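PDB 3KG7: CurH from Lyngbya majuscula, which probably catalyses removal of water from a beta-hydroxyacyl intermediate carried on acyl carrier protein, as the dehydratase domain of a curacin polyketide synthase module. Local coordinates for residues C[85-89]-C[113-119]; C[132-138]-C[268-274]; C[179-185]-C[243-249]. All coordinates share one frame; numbering follows the deposited sequence.

Interaction 1 of 3, residues C[85-89]-C[113-119]; sequences TRETQ and QEEWQQH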
# COMPACT_ATOMS: atom_id res chain seq x y z
N THR C 85 13.72 -11.13 10.75
CA THR C 85 13.18 -10.28 9.69
C THR C 85 12.08 -9.43 10.28
O THR C 85 11.19 -9.94 10.94
CB THR C 85 12.58 -11.13 8.53
OG1 THR C 85 13.64 -11.73 7.78
CG2 THR C 85 11.73 -10.28 7.57
N ARG C 86 12.16 -8.13 10.04
CA ARG C 86 11.10 -7.22 10.44
C ARG C 86 10.46 -6.58 9.22
O ARG C 86 11.13 -5.91 8.43
CB ARG C 86 11.64 -6.16 11.41
CG ARG C 86 12.06 -6.75 12.73
CD ARG C 86 11.79 -5.81 13.86
NE ARG C 86 10.96 -6.44 14.87
CZ ARG C 86 9.71 -6.10 15.13
NH1 ARG C 86 9.13 -5.10 14.49
NH2 ARG C 86 9.04 -6.75 16.06
N GLU C 87 9.17 -6.82 9.07
CA GLU C 87 8.33 -6.23 8.03
C GLU C 87 8.17 -4.74 8.35
O GLU C 87 7.54 -4.38 9.34
CB GLU C 87 6.98 -6.94 8.08
CG GLU C 87 6.02 -6.64 6.96
CD GLU C 87 4.77 -7.51 7.05
OE1 GLU C 87 4.89 -8.70 7.41
OE2 GLU C 87 3.66 -7.00 6.74
N THR C 88 8.75 -3.88 7.52
CA THR C 88 8.84 -2.46 7.83
C THR C 88 8.02 -1.60 6.85
O THR C 88 7.95 -1.90 5.67
CB THR C 88 10.31 -2.02 7.83
OG1 THR C 88 11.08 -3.00 8.54
CG2 THR C 88 10.48 -0.67 8.50
N GLN C 89 7.39 -0.55 7.36
CA GLN C 89 6.56 0.33 6.54
C GLN C 89 6.79 1.78 6.91
O GLN C 89 6.63 2.16 8.07
CB GLN C 89 5.08 -0.01 6.71
CG GLN C 89 4.66 -1.31 6.03
CD GLN C 89 3.16 -1.47 5.92
OE1 GLN C 89 2.40 -0.59 6.30
NE2 GLN C 89 2.73 -2.61 5.39
N GLN C 113 4.02 -12.69 13.07
CA GLN C 113 2.93 -11.76 12.80
C GLN C 113 2.47 -11.15 14.13
O GLN C 113 1.38 -11.46 14.64
CB GLN C 113 1.77 -12.44 12.04
CG GLN C 113 2.16 -13.03 10.67
CD GLN C 113 2.19 -12.00 9.54
OE1 GLN C 113 1.15 -11.59 9.02
NE2 GLN C 113 3.39 -11.59 9.15
N GLU C 114 3.33 -10.31 14.70
CA GLU C 114 3.10 -9.64 15.98
C GLU C 114 2.34 -8.32 15.76
O GLU C 114 1.96 -8.00 14.63
CB GLU C 114 4.44 -9.38 16.66
CG GLU C 114 4.41 -9.37 18.18
CD GLU C 114 5.81 -9.38 18.80
OE1 GLU C 114 6.71 -8.69 18.26
OE2 GLU C 114 5.99 -10.08 19.82
N GLU C 115 2.12 -7.56 16.83
CA GLU C 115 1.49 -6.25 16.70
C GLU C 115 2.51 -5.21 16.23
O GLU C 115 3.70 -5.29 16.57
CB GLU C 115 0.81 -5.83 18.00
CG GLU C 115 -0.44 -4.95 17.81
CD GLU C 115 -1.49 -5.61 16.92
OE1 GLU C 115 -2.07 -6.65 17.33
OE2 GLU C 115 -1.74 -5.08 15.81
N TRP C 116 2.03 -4.24 15.44
CA TRP C 116 2.89 -3.23 14.84
C TRP C 116 3.49 -2.31 15.90
O TRP C 116 2.79 -1.87 16.81
CB TRP C 116 2.10 -2.38 13.84
CG TRP C 116 1.69 -3.07 12.55
CD1 TRP C 116 0.45 -3.54 12.24
CD2 TRP C 116 2.51 -3.31 11.39
NE1 TRP C 116 0.44 -4.07 10.97
CE2 TRP C 116 1.69 -3.95 10.43
CE3 TRP C 116 3.86 -3.06 11.08
CZ2 TRP C 116 2.17 -4.33 9.17
CZ3 TRP C 116 4.34 -3.45 9.82
CH2 TRP C 116 3.50 -4.07 8.89
N GLN C 117 4.79 -2.05 15.77
CA GLN C 117 5.53 -1.18 16.68
C GLN C 117 5.97 0.04 15.90
O GLN C 117 6.48 -0.09 14.79
CB GLN C 117 6.76 -1.91 17.21
CG GLN C 117 6.48 -3.22 17.96
CD GLN C 117 7.75 -3.85 18.54
OE1 GLN C 117 8.65 -3.16 19.03
NE2 GLN C 117 7.82 -5.17 18.49
N GLN C 118 5.79 1.22 16.48
CA GLN C 118 6.23 2.44 15.82
C GLN C 118 7.66 2.78 16.23
O GLN C 118 8.04 2.64 17.39
CB GLN C 118 5.28 3.60 16.11
CG GLN C 118 5.30 4.69 15.03
CD GLN C 118 4.52 5.93 15.41
OE1 GLN C 118 3.50 5.85 16.11
NE2 GLN C 118 4.99 7.09 14.96
N HIS C 119 8.45 3.24 15.27
CA HIS C 119 9.84 3.57 15.53
C HIS C 119 10.12 5.07 15.38
O HIS C 119 11.00 5.61 16.06
CB HIS C 119 10.75 2.73 14.64
CG HIS C 119 10.52 1.26 14.79
ND1 HIS C 119 10.86 0.57 15.93
CD2 HIS C 119 9.97 0.36 13.95
CE1 HIS C 119 10.53 -0.70 15.79
NE2 HIS C 119 9.99 -0.86 14.59

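Interaction 2 of 3, residues C[132-138]-C[268-274]; sequences PTLSVDI and LDETGQA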
# COMPACT_ATOMS: atom_id res chain seq x y z
N PRO C 132 21.89 27.70 2.28
CA PRO C 132 22.95 27.73 3.29
C PRO C 132 23.78 29.01 3.26
O PRO C 132 24.17 29.48 2.18
CB PRO C 132 23.82 26.52 2.93
CG PRO C 132 23.37 26.10 1.55
CD PRO C 132 21.94 26.45 1.50
N THR C 133 24.06 29.56 4.44
CA THR C 133 24.71 30.86 4.55
C THR C 133 26.12 30.78 5.15
O THR C 133 27.04 31.48 4.72
CB THR C 133 23.81 31.88 5.32
OG1 THR C 133 24.39 33.18 5.24
CG2 THR C 133 23.62 31.48 6.79
N LEU C 134 26.27 29.90 6.14
CA LEU C 134 27.52 29.69 6.87
C LEU C 134 28.62 29.08 5.99
O LEU C 134 28.46 27.99 5.44
CB LEU C 134 27.25 28.79 8.09
CG LEU C 134 28.35 28.18 8.96
CD1 LEU C 134 28.95 29.18 9.94
CD2 LEU C 134 27.75 26.99 9.71
N SER C 135 29.72 29.81 5.85
CA SER C 135 30.95 29.31 5.22
C SER C 135 31.94 28.93 6.33
O SER C 135 31.64 29.11 7.51
CB SER C 135 31.53 30.38 4.29
OG SER C 135 32.77 29.97 3.73
N VAL C 136 33.10 28.39 5.94
CA VAL C 136 34.19 28.03 6.87
C VAL C 136 35.51 27.79 6.11
O VAL C 136 35.51 27.09 5.09
CB VAL C 136 33.83 26.80 7.79
CG1 VAL C 136 35.02 25.87 8.01
CG2 VAL C 136 33.27 27.25 9.14
N ASP C 137 36.61 28.37 6.58
CA ASP C 137 37.94 28.02 6.07
C ASP C 137 38.44 26.76 6.77
O ASP C 137 38.81 26.80 7.95
CB ASP C 137 38.95 29.17 6.24
CG ASP C 137 40.22 28.96 5.42
OD1 ASP C 137 41.32 28.91 6.02
OD2 ASP C 137 40.14 28.84 4.18
N ILE C 138 38.45 25.66 6.03
CA ILE C 138 38.71 24.35 6.62
C ILE C 138 40.17 24.09 7.05
O ILE C 138 40.38 23.54 8.14
CB ILE C 138 38.08 23.17 5.77
CG1 ILE C 138 37.67 22.00 6.68
CG2 ILE C 138 38.97 22.74 4.60
CD1 ILE C 138 36.46 22.30 7.55
N LEU C 268 29.17 20.44 6.55
CA LEU C 268 30.01 21.27 5.68
C LEU C 268 30.66 20.42 4.60
O LEU C 268 31.17 19.33 4.89
CB LEU C 268 31.12 21.95 6.49
CG LEU C 268 30.78 22.82 7.70
CD1 LEU C 268 31.94 22.82 8.66
CD2 LEU C 268 30.44 24.25 7.29
N ASP C 269 30.64 20.90 3.35
CA ASP C 269 31.25 20.17 2.23
C ASP C 269 32.79 20.25 2.21
O ASP C 269 33.42 20.71 3.18
CB ASP C 269 30.63 20.58 0.87
CG ASP C 269 30.85 22.05 0.51
OD1 ASP C 269 30.00 22.61 -0.22
OD2 ASP C 269 31.87 22.66 0.91
N GLU C 270 33.39 19.79 1.11
CA GLU C 270 34.85 19.75 0.93
C GLU C 270 35.52 21.12 1.10
O GLU C 270 36.63 21.21 1.65
CB GLU C 270 35.20 19.18 -0.46
CG GLU C 270 36.65 18.69 -0.62
CD GLU C 270 36.86 17.23 -0.20
OE1 GLU C 270 35.93 16.41 -0.39
OE2 GLU C 270 37.95 16.90 0.32
N THR C 271 34.85 22.17 0.63
CA THR C 271 35.37 23.54 0.70
C THR C 271 35.16 24.16 2.08
O THR C 271 35.89 25.07 2.48
CB THR C 271 34.74 24.46 -0.40
OG1 THR C 271 35.10 23.97 -1.70
CG2 THR C 271 35.23 25.90 -0.28
N GLY C 272 34.17 23.65 2.81
CA GLY C 272 33.82 24.20 4.11
C GLY C 272 32.50 24.95 4.06
O GLY C 272 32.14 25.64 5.02
N GLN C 273 31.79 24.83 2.94
CA GLN C 273 30.46 25.42 2.78
C GLN C 273 29.38 24.56 3.40
O GLN C 273 29.36 23.34 3.18
CB GLN C 273 30.15 25.66 1.31
CG GLN C 273 30.75 26.94 0.78
CD GLN C 273 30.53 27.13 -0.70
OE1 GLN C 273 29.82 26.34 -1.35
NE2 GLN C 273 31.14 28.18 -1.26
N ALA C 274 28.48 25.18 4.16
CA ALA C 274 27.37 24.46 4.78
C ALA C 274 26.36 24.02 3.72
O ALA C 274 26.09 24.74 2.77
CB ALA C 274 26.70 25.32 5.85

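Interaction 3 of 3, residues C[179-185]-C[243-249]; sequences ETSLLEI and RFYAYVE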
# COMPACT_ATOMS: atom_id res chain seq x y z
N GLU C 179 35.33 24.71 22.95
CA GLU C 179 33.98 25.15 22.60
C GLU C 179 33.41 24.48 21.35
O GLU C 179 32.19 24.41 21.19
CB GLU C 179 33.95 26.68 22.46
CG GLU C 179 34.20 27.41 23.77
CD GLU C 179 34.03 28.92 23.65
OE1 GLU C 179 34.97 29.66 24.01
OE2 GLU C 179 32.95 29.37 23.20
N THR C 180 34.28 23.99 20.47
CA THR C 180 33.86 23.41 19.19
C THR C 180 34.38 21.99 18.94
O THR C 180 35.34 21.55 19.59
CB THR C 180 34.26 24.32 17.98
OG1 THR C 180 35.68 24.54 17.99
CG2 THR C 180 33.55 25.67 18.04
N SER C 181 33.75 21.28 18.00
CA SER C 181 34.21 19.96 17.55
C SER C 181 34.05 19.82 16.04
O SER C 181 33.15 20.42 15.45
CB SER C 181 33.47 18.84 18.27
OG SER C 181 32.12 18.73 17.84
N LEU C 182 34.90 19.00 15.43
CA LEU C 182 34.81 18.74 13.99
C LEU C 182 35.12 17.29 13.61
O LEU C 182 36.13 16.73 14.05
CB LEU C 182 35.73 19.69 13.21
CG LEU C 182 35.67 19.68 11.67
CD1 LEU C 182 34.42 20.38 11.15
CD2 LEU C 182 36.92 20.31 11.09
N LEU C 183 34.25 16.69 12.80
CA LEU C 183 34.44 15.33 12.28
C LEU C 183 34.61 15.33 10.76
O LEU C 183 33.82 15.95 10.04
CB LEU C 183 33.25 14.43 12.64
CG LEU C 183 33.01 14.00 14.09
CD1 LEU C 183 31.63 13.40 14.27
CD2 LEU C 183 34.07 13.01 14.54
N GLU C 184 35.65 14.65 10.28
CA GLU C 184 35.81 14.41 8.84
C GLU C 184 35.18 13.06 8.50
O GLU C 184 35.60 12.02 9.02
CB GLU C 184 37.28 14.45 8.44
CG GLU C 184 37.54 14.27 6.94
CD GLU C 184 39.01 14.40 6.57
OE1 GLU C 184 39.61 15.46 6.85
OE2 GLU C 184 39.57 13.43 6.00
N ILE C 185 34.18 13.08 7.62
CA ILE C 185 33.36 11.91 7.35
C ILE C 185 33.44 11.48 5.89
O ILE C 185 33.34 12.32 4.99
CB ILE C 185 31.90 12.15 7.78
CG1 ILE C 185 31.83 12.29 9.30
CG2 ILE C 185 31.00 11.02 7.32
CD1 ILE C 185 30.62 13.06 9.79
N ARG C 243 33.25 13.04 0.61
CA ARG C 243 33.90 13.47 1.84
C ARG C 243 33.34 14.83 2.30
O ARG C 243 33.23 15.76 1.50
CB ARG C 243 35.42 13.55 1.62
CG ARG C 243 36.21 14.29 2.69
CD ARG C 243 37.67 14.43 2.30
NE ARG C 243 38.37 13.14 2.38
CZ ARG C 243 39.69 12.99 2.28
NH1 ARG C 243 40.47 14.05 2.08
NH2 ARG C 243 40.22 11.78 2.38
N PHE C 244 32.97 14.91 3.57
CA PHE C 244 32.41 16.14 4.16
C PHE C 244 32.69 16.21 5.66
O PHE C 244 33.33 15.31 6.21
CB PHE C 244 30.91 16.23 3.90
CG PHE C 244 30.10 15.13 4.53
CD1 PHE C 244 29.45 15.34 5.74
CD2 PHE C 244 29.98 13.88 3.92
CE1 PHE C 244 28.70 14.32 6.34
CE2 PHE C 244 29.23 12.86 4.51
CZ PHE C 244 28.59 13.09 5.72
N TYR C 245 32.21 17.26 6.30
CA TYR C 245 32.50 17.52 7.70
C TYR C 245 31.24 17.71 8.56
O TYR C 245 30.20 18.16 8.07
CB TYR C 245 33.42 18.75 7.83
CG TYR C 245 34.75 18.60 7.12
CD1 TYR C 245 35.86 18.07 7.78
CD2 TYR C 245 34.90 18.99 5.78
CE1 TYR C 245 37.08 17.92 7.13
CE2 TYR C 245 36.13 18.85 5.13
CZ TYR C 245 37.21 18.31 5.81
OH TYR C 245 38.41 18.17 5.17
N ALA C 246 31.35 17.36 9.84
CA ALA C 246 30.30 17.65 10.81
C ALA C 246 30.88 18.59 11.85
O ALA C 246 31.89 18.27 12.50
CB ALA C 246 29.80 16.37 11.45
N TYR C 247 30.24 19.74 12.02
CA TYR C 247 30.77 20.84 12.82
C TYR C 247 29.81 21.20 13.95
O TYR C 247 28.65 21.52 13.71
CB TYR C 247 31.02 22.04 11.88
CG TYR C 247 31.74 23.23 12.47
CD1 TYR C 247 32.92 23.07 13.20
CD2 TYR C 247 31.27 24.52 12.25
CE1 TYR C 247 33.59 24.17 13.73
CE2 TYR C 247 31.95 25.64 12.77
CZ TYR C 247 33.10 25.45 13.51
OH TYR C 247 33.77 26.53 14.03
N VAL C 248 30.29 21.13 15.19
CA VAL C 248 29.48 21.52 16.35
C VAL C 248 30.08 22.78 16.97
O VAL C 248 31.25 22.80 17.35
CB VAL C 248 29.38 20.36 17.39
CG1 VAL C 248 28.49 20.76 18.57
CG2 VAL C 248 28.84 19.10 16.73
N GLU C 249 29.26 23.83 17.07
CA GLU C 249 29.75 25.16 17.47
C GLU C 249 29.68 25.43 18.98
O GLU C 249 30.47 26.23 19.49
CB GLU C 249 29.01 26.25 16.70
CG GLU C 249 29.42 26.35 15.24
CD GLU C 249 28.38 27.04 14.37
OE1 GLU C 249 28.08 28.23 14.60
OE2 GLU C 249 27.86 26.39 13.43

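Interaction 1 of 3, residues C[85-89]-C[113-119]
Glu87 and Gln89 pack against Trp116, and Arg86 reaches toward Glu114, in a contact made mostly by side chains. It lies in the first part of the double hotdog fold. Strands 86-92 and 117-124 flank strand 101-109, which separates their backbones. The contact therefore spans the strand between. With chi1 at -171°, Glu87 sends its extended chain away from the backbone N and obliquely across to the outer end of the indole. Glu87 OE2 lies 3.6 Å from Trp116 CH2, with carboxylate and ring planes nearly perpendicular. The backbone takes part through Glu87 O, 3.4 Å from Trp116 CZ3. OE2 also forms a salt bridge with Arg108 on the middle strand, which itself touches Trp116. Replacing Glu87 with an alanine would probably leave Arg108 without this carboxylate mate and open a gap beside the indole. The Gln89 amide comes near the same ring atom, with its NE2 3.9 Å from Trp116 CH2. This amide is bonded to Glu17 O and Ala19 N of the second subunit. Trp116 also packs on that Ala19, so the contact borders the dimer interface. On the other side of the strand, Arg86 NH1 bonds to Ser107. Its NH2 makes a long salt bridge with Glu114 OE1, 3.7 Å away at the guanidinium edge.

Interaction 2 of 3, residues C[132-138]-C[268-274]
Ala274 sets its methyl between Leu134 and Pro132, where segment 132-138 drapes over a beta-hairpin turn of the double hotdog fold. The turn, residues 268-274, joins strands 260-268 and 274-286. The draped segment is irregular and leads into helix 138-144. It probably belongs to the connection between the two hotdog units. The Ala274 methyl is the main bump on the turn, with CB 4.2 Å from Leu134 CB and 4.3 Å from Pro132 CB. Beside it, Ala274 N donates to Leu134 O at 3.1 Å, nearly in line with the carbonyl. Next along, Val136 leans on Leu268, whose CD2 lies 4.3 Å from Val136 CB. Ile138, at the start of the helix, rests its CG2 4.1 Å from Glu270 O and also packs on Tyr245. The hollow is at Gly272. A beta carbon there would run into Val136 O, and the backbone angles also suit a residue without one. Asp269 shapes the turn from within. Its OD2 accepts the N-H of Gln273 and, weakly, those of Thr271 and Gly272, the weak Thr271 bond having the i to i+2 pattern of an Asx turn. At the hollow, Gly272 CA offers a C-H to Val136 O at 3.5 Å, with 153° at the hydrogen.

Interaction 3 of 3, residues C[179-185]-C[243-249]
Ile185 lies over one face of the Phe244 ring in a CH-pi contact. Its CB is 4.2 Å from the ring centroid and offset toward the rim. Ile185 CG2 reaches the far end of the ring, 3.6 Å from Phe244 CZ. The phenylalanine can turn its ring back over its cross-strand neighbour because its CG stands between the backbone N and the carbonyl carbon (chi1 63°). The other branch of Ile185 runs along the strand, and its CD1 meets Ala246 CB at 3.8 Å. Leu183 and Val248 share this buried face, where Ile265 and Pro213 add to the packing. Strands 181-186 and 243-255 are antiparallel neighbours in the second part of the double hotdog fold. Six backbone hydrogen bonds join them, from the Ser181-Val248 pair to the Ile185-Phe244 pair. The opposite face carries Leu182, Glu184, Tyr245 and Tyr247, and helix 138-144 packs on it through Ile138 and Leu141. Leu182 fits between the two tyrosines. Its CD1 is 3.8 Å from Tyr245 CB and 3.7 Å from Tyr247 CD1. Glu184 and Tyr245 lie side by side and point the same way, with carboxylate and ring planes 89° apart. Glu184 CG is 3.7 Å from Tyr245 CE1. Arg172 also touches Glu184 and comes close to Arg243, so the carboxylate probably eases the meeting of two like charges. Glu184 OE2 stands over the centre of the Arg243 guanidinium face, in a long salt bridge, 3.8 Å to Arg243 NE, with no N-H aimed at the oxygen.

How the interactions relate
Interactions 2 and 3 are neighbours in the second part of the fold, with centres 11 Å apart. Strand 260-268 joins them: Leu268 O lies 2.7 Å from Tyr245 N, a probable hydrogen bond, and the Leu268 side chain packs on Tyr247. Interaction 3 is the most buried, a regular strand pairing, largely apolar on one face and mixed aliphatic, aromatic and charged on the other. Interaction 2 is a surface contact between irregular segments, with a single backbone hydrogen bond across it. Interaction 1 lies on the opposite side of the chain's centre, about 22 Å from interaction 3 between nearest atoms. It is partly buried and relies on polar and charged side chains, some of them packed on a tryptophan. Among the three, it alone is touched by the second subunit.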